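Local coordinates for PpBBE-like 1 D396N (Physcomitrella patens subsp. patens, PDB 6EO5), which oxidises cellobiose as a flavin-dependent oxidase of the berberine bridge enzyme family, with FAD as its cofactor, at residues A[332-336]-A[412-416]; A[432-438]-A[465-469]. All blocks are in the same frame, centred on the assembly; numbering follows the deposited sequence.

Contact 1 (A[332-336]-A[412-416]); sequences KAKSI and ITRYW
Helix 405-420 packs on one face of the seven-stranded antiparallel sheet, over its edge strand 331-338 and Met395 of the hydrogen-bonded neighbour 391-398; the segments 332-336 and 412-416 run almost parallel (5° between their axes, closest approach 8.9 Å). The strand is extended; Lys332, Lys334 and Ile336 turn their CB atoms toward the helix. Ile412, within helix 405-420, sets CG2 3.8 Å from Lys332 CG, while its carbonyl O, which accepts the helical bond from Trp416 N, stands 3.6 Å from Lys334 CD. Thr413 puts OG1 3.7 Å from Lys334 CD, although its hydroxyl bonds to Thr409 O. The layering is consistent with the substrate-binding domain of VAO-family flavoenzymes, where helices cover an antiparallel sheet. Trp416, chi1 t and chi2 96°, turns the NE1 edge of its indole to the strand, its CA 7.1 Å from that of Lys334. Its NE1 donates to Ser335 O (2.7 Å, 147°). Lys334 (chi1 m, then t, p, p) curls so that CE is 3.5 Å from Trp416 CB and NZ sits over the five-membered ring, 4.9 Å from its centroid, a cation-pi contact; NZ also pairs with Asp433. Ile336 CD1 makes an off-centre CH-pi contact, 4.0 Å from that centroid.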
ATOM      1  N   LYS A 332      -5.540  -6.748 -13.391  1.00 54.45           N
ATOM      2  CA  LYS A 332      -5.711  -7.658 -12.269  1.00 52.34           C
ATOM      3  C   LYS A 332      -4.353  -7.835 -11.596  1.00 54.97           C
ATOM      4  O   LYS A 332      -3.342  -8.047 -12.276  1.00 53.06           O
ATOM      5  CB  LYS A 332      -6.275  -9.000 -12.730  1.00 51.68           C
ATOM      6  CG  LYS A 332      -6.302 -10.073 -11.657  1.00 53.96           C
ATOM      7  CD  LYS A 332      -7.285  -9.743 -10.555  1.00 51.11           C
ATOM      8  CE  LYS A 332      -7.225 -10.804  -9.481  1.00 49.48           C
ATOM      9  NZ  LYS A 332      -8.014 -10.418  -8.292  1.00 52.22           N
ATOM     10  N   ALA A 333      -4.325  -7.717 -10.270  1.00 56.29           N
ATOM     11  CA  ALA A 333      -3.102  -7.878  -9.491  1.00 54.00           C
ATOM     12  C   ALA A 333      -3.263  -9.002  -8.467  1.00 53.41           C
ATOM     13  O   ALA A 333      -4.349  -9.216  -7.916  1.00 52.30           O
ATOM     14  CB  ALA A 333      -2.723  -6.569  -8.787  1.00 50.65           C
ATOM     15  N   LYS A 334      -2.172  -9.735  -8.231  1.00 50.66           N
ATOM     16  CA  LYS A 334      -2.102 -10.735  -7.170  1.00 49.91           C
ATOM     17  C   LYS A 334      -0.769 -10.577  -6.447  1.00 52.12           C
ATOM     18  O   LYS A 334       0.145  -9.909  -6.939  1.00 56.03           O
ATOM     19  CB  LYS A 334      -2.259 -12.157  -7.730  1.00 49.80           C
ATOM     20  CG  LYS A 334      -3.492 -12.325  -8.612  1.00 47.27           C
ATOM     21  CD  LYS A 334      -3.652 -13.724  -9.190  1.00 45.43           C
ATOM     22  CE  LYS A 334      -3.971 -14.761  -8.134  1.00 44.78           C
ATOM     23  NZ  LYS A 334      -5.312 -14.568  -7.507  1.00 50.26           N
ATOM     24  N   SER A 335      -0.645 -11.177  -5.265  1.00 52.89           N
ATOM     25  CA  SER A 335       0.632 -11.121  -4.552  1.00 50.58           C
ATOM     26  C   SER A 335       0.857 -12.419  -3.781  1.00 53.01           C
ATOM     27  O   SER A 335      -0.056 -13.253  -3.631  1.00 48.87           O
ATOM     28  CB  SER A 335       0.706  -9.910  -3.607  1.00 48.12           C
ATOM     29  OG  SER A 335       0.007 -10.147  -2.394  1.00 46.81           O
ATOM     30  N   ILE A 336       2.088 -12.588  -3.290  1.00 48.44           N
ATOM     31  CA  ILE A 336       2.458 -13.767  -2.511  1.00 48.31           C
ATOM     32  C   ILE A 336       3.709 -13.436  -1.717  1.00 51.95           C
ATOM     33  O   ILE A 336       4.450 -12.517  -2.063  1.00 55.27           O
ATOM     34  CB  ILE A 336       2.681 -14.992  -3.432  1.00 50.71           C
ATOM     35  CG1 ILE A 336       2.251 -16.283  -2.729  1.00 48.27           C
ATOM     36  CG2 ILE A 336       4.113 -15.048  -3.925  1.00 46.59           C
ATOM     37  CD1 ILE A 336       2.207 -17.461  -3.645  1.00 45.57           C
ATOM     38  N   ILE A 412      -2.350 -14.154 -15.141  1.00 52.93           N
ATOM     39  CA  ILE A 412      -1.742 -13.806 -13.862  1.00 55.41           C
ATOM     40  C   ILE A 412      -2.180 -14.761 -12.754  1.00 56.03           C
ATOM     41  O   ILE A 412      -1.474 -14.904 -11.742  1.00 56.97           O
ATOM     42  CB  ILE A 412      -2.039 -12.334 -13.503  1.00 48.29           C
ATOM     43  CG1 ILE A 412      -0.964 -11.805 -12.565  1.00 50.97           C
ATOM     44  CG2 ILE A 412      -3.420 -12.180 -12.889  1.00 49.65           C
ATOM     45  CD1 ILE A 412       0.341 -11.449 -13.263  1.00 49.40           C
ATOM     46  N   THR A 413      -3.312 -15.442 -12.927  1.00 49.10           N
ATOM     47  CA  THR A 413      -3.736 -16.429 -11.940  1.00 52.42           C
ATOM     48  C   THR A 413      -2.996 -17.755 -12.114  1.00 55.54           C
ATOM     49  O   THR A 413      -2.641 -18.406 -11.121  1.00 53.79           O
ATOM     50  CB  THR A 413      -5.247 -16.629 -12.033  1.00 50.27           C
ATOM     51  OG1 THR A 413      -5.887 -15.399 -11.668  1.00 54.01           O
ATOM     52  CG2 THR A 413      -5.707 -17.743 -11.110  1.00 44.94           C
ATOM     53  N   ARG A 414      -2.759 -18.171 -13.360  1.00 54.16           N
ATOM     54  CA  ARG A 414      -1.849 -19.283 -13.609  1.00 51.90           C
ATOM     55  C   ARG A 414      -0.491 -19.019 -12.975  1.00 57.36           C
ATOM     56  O   ARG A 414       0.083 -19.893 -12.311  1.00 57.26           O
ATOM     57  CB  ARG A 414      -1.677 -19.495 -15.109  1.00 56.57           C
ATOM     58  CG  ARG A 414      -2.794 -20.197 -15.807  1.00 54.77           C
ATOM     59  CD  ARG A 414      -2.392 -20.415 -17.250  1.00 58.80           C
ATOM     60  NE  ARG A 414      -2.512 -19.212 -18.081  1.00 64.49           N
ATOM     61  CZ  ARG A 414      -3.506 -19.005 -18.951  1.00 71.02           C
ATOM     62  NH1 ARG A 414      -4.459 -19.940 -19.105  1.00 62.79           N
ATOM     63  NH2 ARG A 414      -3.544 -17.874 -19.673  1.00 69.49           N
ATOM     64  N   TYR A 415       0.043 -17.809 -13.184  1.00 55.24           N
ATOM     65  CA  TYR A 415       1.347 -17.453 -12.643  1.00 48.22           C
ATOM     66  C   TYR A 415       1.362 -17.588 -11.128  1.00 52.24           C
ATOM     67  O   TYR A 415       2.292 -18.172 -10.554  1.00 51.99           O
ATOM     68  CB  TYR A 415       1.702 -16.031 -13.070  1.00 51.59           C
ATOM     69  CG  TYR A 415       3.010 -15.489 -12.494  1.00 52.85           C
ATOM     70  CD1 TYR A 415       3.073 -14.964 -11.199  1.00 52.57           C
ATOM     71  CD2 TYR A 415       4.172 -15.483 -13.252  1.00 48.94           C
ATOM     72  CE1 TYR A 415       4.263 -14.471 -10.677  1.00 55.62           C
ATOM     73  CE2 TYR A 415       5.358 -14.988 -12.741  1.00 52.32           C
ATOM     74  CZ  TYR A 415       5.401 -14.485 -11.461  1.00 53.23           C
ATOM     75  OH  TYR A 415       6.580 -13.990 -10.974  1.00 49.76           O
ATOM     76  N   TRP A 416       0.339 -17.045 -10.459  1.00 50.26           N
ATOM     77  CA  TRP A 416       0.272 -17.157  -9.005  1.00 48.36           C
ATOM     78  C   TRP A 416       0.279 -18.615  -8.564  1.00 52.73           C
ATOM     79  O   TRP A 416       0.905 -18.962  -7.558  1.00 51.89           O
ATOM     80  CB  TRP A 416      -0.973 -16.450  -8.470  1.00 50.89           C
ATOM     81  CG  TRP A 416      -1.002 -16.349  -6.969  1.00 52.02           C
ATOM     82  CD1 TRP A 416      -0.598 -15.283  -6.216  1.00 52.28           C
ATOM     83  CD2 TRP A 416      -1.439 -17.358  -6.036  1.00 52.35           C
ATOM     84  NE1 TRP A 416      -0.756 -15.564  -4.877  1.00 51.68           N
ATOM     85  CE2 TRP A 416      -1.274 -16.826  -4.739  1.00 47.75           C
ATOM     86  CE3 TRP A 416      -1.957 -18.653  -6.175  1.00 52.86           C
ATOM     87  CZ2 TRP A 416      -1.604 -17.543  -3.584  1.00 48.47           C
ATOM     88  CZ3 TRP A 416      -2.286 -19.365  -5.027  1.00 53.47           C
ATOM     89  CH2 TRP A 416      -2.102 -18.807  -3.748  1.00 54.26           C
TER

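Contact 2 (A[432-438]-A[465-469]); sequences IDRDMPL and PQSIP
This is a loop-to-loop contact centred on Gln466, whose side chain makes its hydrogen bonds, joining the loop between helices 405-420 and 438-442 to the segment that follows helix 446-456. The CA atoms of Arg434 and Gln466 come nearest, 7.0 Å apart. Asp433 to Met436 form a type I beta turn, closed by Met436 N to Asp433 O at 3.0 Å. Asp433 OD1 also accepts from Asp435 N at 3.0 Å, making an Asx turn, while its carboxylate forms salt bridges with Lys332 and Lys334. Segment 465-469 is irregular at Gln466 (phi/psi -132/40) and extended from Ser467 on. Gln466 (chi1 m, chi2 t) extends toward this turn: NE2 donates to Asp433 O (2.8 Å, 154°) and, weakly, to Met436 O (3.3 Å, 122°). Its side chain is thus tied to the turn's backbone within the berberine-like C-terminal region. Gln466 OE1 rests 3.2 Å from Arg434 CA and accepts from Tyr86 OH. Arg434, t through chi3, lays a guanidinium face on the proline, CZ 3.6 Å from Pro465 CG. Leu438 (chi1 m, chi2 t) packs on the other segment: CD2 is 4.1 Å from Gln466 CG, and CD1 3.9 Å from Ser467 O and 3.7 Å from Pro469 CD.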
ATOM      1  N   ILE A 432      -4.467  -5.884  -2.673  1.00 50.67           N
ATOM      2  CA  ILE A 432      -5.704  -6.602  -2.372  1.00 53.57           C
ATOM      3  C   ILE A 432      -6.225  -7.405  -3.574  1.00 53.61           C
ATOM      4  O   ILE A 432      -6.216  -6.948  -4.728  1.00 52.17           O
ATOM      5  CB  ILE A 432      -6.740  -5.588  -1.844  1.00 51.22           C
ATOM      6  CG1 ILE A 432      -7.860  -6.297  -1.093  1.00 52.94           C
ATOM      7  CG2 ILE A 432      -7.272  -4.693  -2.954  1.00 51.65           C
ATOM      8  CD1 ILE A 432      -7.351  -7.129   0.061  1.00 56.12           C
ATOM      9  N   ASP A 433      -6.677  -8.630  -3.294  1.00 55.26           N
ATOM     10  CA  ASP A 433      -6.995  -9.630  -4.318  1.00 51.36           C
ATOM     11  C   ASP A 433      -8.246 -10.375  -3.874  1.00 54.91           C
ATOM     12  O   ASP A 433      -8.215 -11.094  -2.869  1.00 56.12           O
ATOM     13  CB  ASP A 433      -5.818 -10.594  -4.502  1.00 53.75           C
ATOM     14  CG  ASP A 433      -6.074 -11.695  -5.544  1.00 57.15           C
ATOM     15  OD1 ASP A 433      -7.194 -11.814  -6.122  1.00 56.57           O
ATOM     16  OD2 ASP A 433      -5.116 -12.463  -5.770  1.00 54.32           O
ATOM     17  N   ARG A 434      -9.339 -10.215  -4.627  1.00 53.92           N
ATOM     18  CA  ARG A 434     -10.626 -10.767  -4.211  1.00 57.00           C
ATOM     19  C   ARG A 434     -10.641 -12.295  -4.183  1.00 56.71           C
ATOM     20  O   ARG A 434     -11.518 -12.882  -3.537  1.00 61.47           O
ATOM     21  CB  ARG A 434     -11.731 -10.249  -5.132  1.00 55.26           C
ATOM     22  CG  ARG A 434     -13.129 -10.502  -4.628  1.00 58.00           C
ATOM     23  CD  ARG A 434     -14.136  -9.782  -5.503  1.00 60.22           C
ATOM     24  NE  ARG A 434     -15.517  -9.973  -5.073  1.00 59.36           N
ATOM     25  CZ  ARG A 434     -16.498  -9.144  -5.403  1.00 61.76           C
ATOM     26  NH1 ARG A 434     -16.230  -8.083  -6.149  1.00 61.33           N
ATOM     27  NH2 ARG A 434     -17.741  -9.367  -4.993  1.00 62.57           N
ATOM     28  N   ASP A 435      -9.694 -12.951  -4.853  1.00 56.87           N
ATOM     29  CA  ASP A 435      -9.592 -14.405  -4.863  1.00 53.75           C
ATOM     30  C   ASP A 435      -8.726 -14.963  -3.744  1.00 56.09           C
ATOM     31  O   ASP A 435      -8.549 -16.188  -3.686  1.00 53.88           O
ATOM     32  CB  ASP A 435      -9.006 -14.897  -6.188  1.00 55.74           C
ATOM     33  CG  ASP A 435      -9.763 -14.398  -7.385  1.00 57.52           C
ATOM     34  OD1 ASP A 435     -11.012 -14.357  -7.329  1.00 56.79           O
ATOM     35  OD2 ASP A 435      -9.088 -14.051  -8.385  1.00 63.02           O
ATOM     36  N   MET A 436      -8.130 -14.106  -2.890  1.00 55.65           N
ATOM     37  CA  MET A 436      -7.389 -14.630  -1.750  1.00 51.07           C
ATOM     38  C   MET A 436      -8.351 -14.880  -0.592  1.00 53.63           C
ATOM     39  O   MET A 436      -9.202 -14.030  -0.307  1.00 55.18           O
ATOM     40  CB  MET A 436      -6.292 -13.666  -1.308  1.00 53.03           C
ATOM     41  CG  MET A 436      -5.127 -13.486  -2.277  1.00 50.06           C
ATOM     42  SD  MET A 436      -4.360 -15.050  -2.729  1.00 53.94           S
ATOM     43  CE  MET A 436      -3.690 -15.635  -1.200  1.00 46.37           C
ATOM     44  N   PRO A 437      -8.279 -16.032   0.068  1.00 55.11           N
ATOM     45  CA  PRO A 437      -8.990 -16.185   1.339  1.00 49.65           C
ATOM     46  C   PRO A 437      -8.370 -15.275   2.396  1.00 50.98           C
ATOM     47  O   PRO A 437      -7.157 -15.056   2.411  1.00 51.86           O
ATOM     48  CB  PRO A 437      -8.774 -17.661   1.678  1.00 45.19           C
ATOM     49  CG  PRO A 437      -7.470 -17.972   1.091  1.00 44.68           C
ATOM     50  CD  PRO A 437      -7.429 -17.202  -0.216  1.00 49.88           C
ATOM     51  N   LEU A 438      -9.212 -14.769   3.302  1.00 50.42           N
ATOM     52  CA  LEU A 438      -8.744 -13.863   4.344  1.00 46.64           C
ATOM     53  C   LEU A 438      -7.644 -14.476   5.209  1.00 50.51           C
ATOM     54  O   LEU A 438      -6.783 -13.744   5.707  1.00 56.45           O
ATOM     55  CB  LEU A 438      -9.914 -13.417   5.217  1.00 49.18           C
ATOM     56  CG  LEU A 438     -10.889 -12.392   4.626  1.00 55.25           C
ATOM     57  CD1 LEU A 438     -11.810 -11.860   5.709  1.00 58.46           C
ATOM     58  CD2 LEU A 438     -10.169 -11.233   3.934  1.00 52.87           C
ATOM     59  N   PRO A 465     -16.412  -6.525  -0.228  1.00 54.28           N
ATOM     60  CA  PRO A 465     -16.199  -7.967  -0.455  1.00 51.22           C
ATOM     61  C   PRO A 465     -15.148  -8.630   0.431  1.00 54.85           C
ATOM     62  O   PRO A 465     -15.210  -9.848   0.604  1.00 58.54           O
ATOM     63  CB  PRO A 465     -15.792  -8.029  -1.930  1.00 50.24           C
ATOM     64  CG  PRO A 465     -16.570  -6.947  -2.539  1.00 56.01           C
ATOM     65  CD  PRO A 465     -16.611  -5.821  -1.513  1.00 56.13           C
ATOM     66  N   GLN A 466     -14.206  -7.882   1.020  1.00 54.55           N
ATOM     67  CA  GLN A 466     -13.212  -8.497   1.896  1.00 51.91           C
ATOM     68  C   GLN A 466     -13.066  -7.733   3.208  1.00 57.15           C
ATOM     69  O   GLN A 466     -11.965  -7.584   3.742  1.00 59.03           O
ATOM     70  CB  GLN A 466     -11.869  -8.636   1.183  1.00 55.49           C
ATOM     71  CG  GLN A 466     -11.768  -9.911   0.355  1.00 49.96           C
ATOM     72  CD  GLN A 466     -10.649  -9.868  -0.662  1.00 56.66           C
ATOM     73  OE1 GLN A 466     -10.605  -8.976  -1.513  1.00 60.58           O
ATOM     74  NE2 GLN A 466      -9.733 -10.828  -0.579  1.00 53.64           N
ATOM     75  N   SER A 467     -14.175  -7.261   3.766  1.00 56.54           N
ATOM     76  CA  SER A 467     -14.162  -6.714   5.114  1.00 58.49           C
ATOM     77  C   SER A 467     -14.059  -7.835   6.153  1.00 61.02           C
ATOM     78  O   SER A 467     -14.380  -8.997   5.893  1.00 59.57           O
ATOM     79  CB  SER A 467     -15.418  -5.874   5.366  1.00 61.76           C
ATOM     80  OG  SER A 467     -16.603  -6.545   4.958  1.00 61.13           O
ATOM     81  N   ILE A 468     -13.590  -7.475   7.341  1.00 59.49           N
ATOM     82  CA  ILE A 468     -13.522  -8.486   8.399  1.00 60.16           C
ATOM     83  C   ILE A 468     -14.935  -8.982   8.694  1.00 62.21           C
ATOM     84  O   ILE A 468     -15.866  -8.160   8.837  1.00 64.39           O
ATOM     85  CB  ILE A 468     -12.843  -7.910   9.660  1.00 58.01           C
ATOM     86  CG1 ILE A 468     -11.464  -7.318   9.321  1.00 59.57           C
ATOM     87  CG2 ILE A 468     -12.678  -8.977  10.720  1.00 56.89           C
ATOM     88  CD1 ILE A 468     -10.445  -8.318   8.768  1.00 52.16           C
ATOM     89  N   PRO A 469     -15.173 -10.287   8.730  1.00 62.47           N
ATOM     90  CA  PRO A 469     -16.534 -10.798   8.928  1.00 62.12           C
ATOM     91  C   PRO A 469     -16.951 -10.786  10.393  1.00 62.27           C
ATOM     92  O   PRO A 469     -16.149 -10.572  11.301  1.00 66.44           O
ATOM     93  CB  PRO A 469     -16.440 -12.231   8.396  1.00 58.21           C
ATOM     94  CG  PRO A 469     -15.025 -12.610   8.626  1.00 59.49           C
ATOM     95  CD  PRO A 469     -14.214 -11.365   8.414  1.00 60.31           C
TER

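How the contacts relate
Asp433 joins the two contacts, whose centres are 15 Å apart. From the turn of contact 2 its OD1 reaches Lys332 NZ and its OD2 reaches Lys334 NZ, both salt bridges of 2.7 Å, so one carboxylate takes the ammonium ends of two strand residues of contact 1. Met436 adds an apolar touch, CE packing 3.7 Å from Trp416 CZ2. Loop 432-438 is thereby tied to the edge strand and its helix, and 465-469 follows through Gln466. Both contacts lie near the FAD: the side chain of Ser335 in 332-336 is about 10 Å from the cofactor, and that of Ile432 in 432-438 about 7 Å.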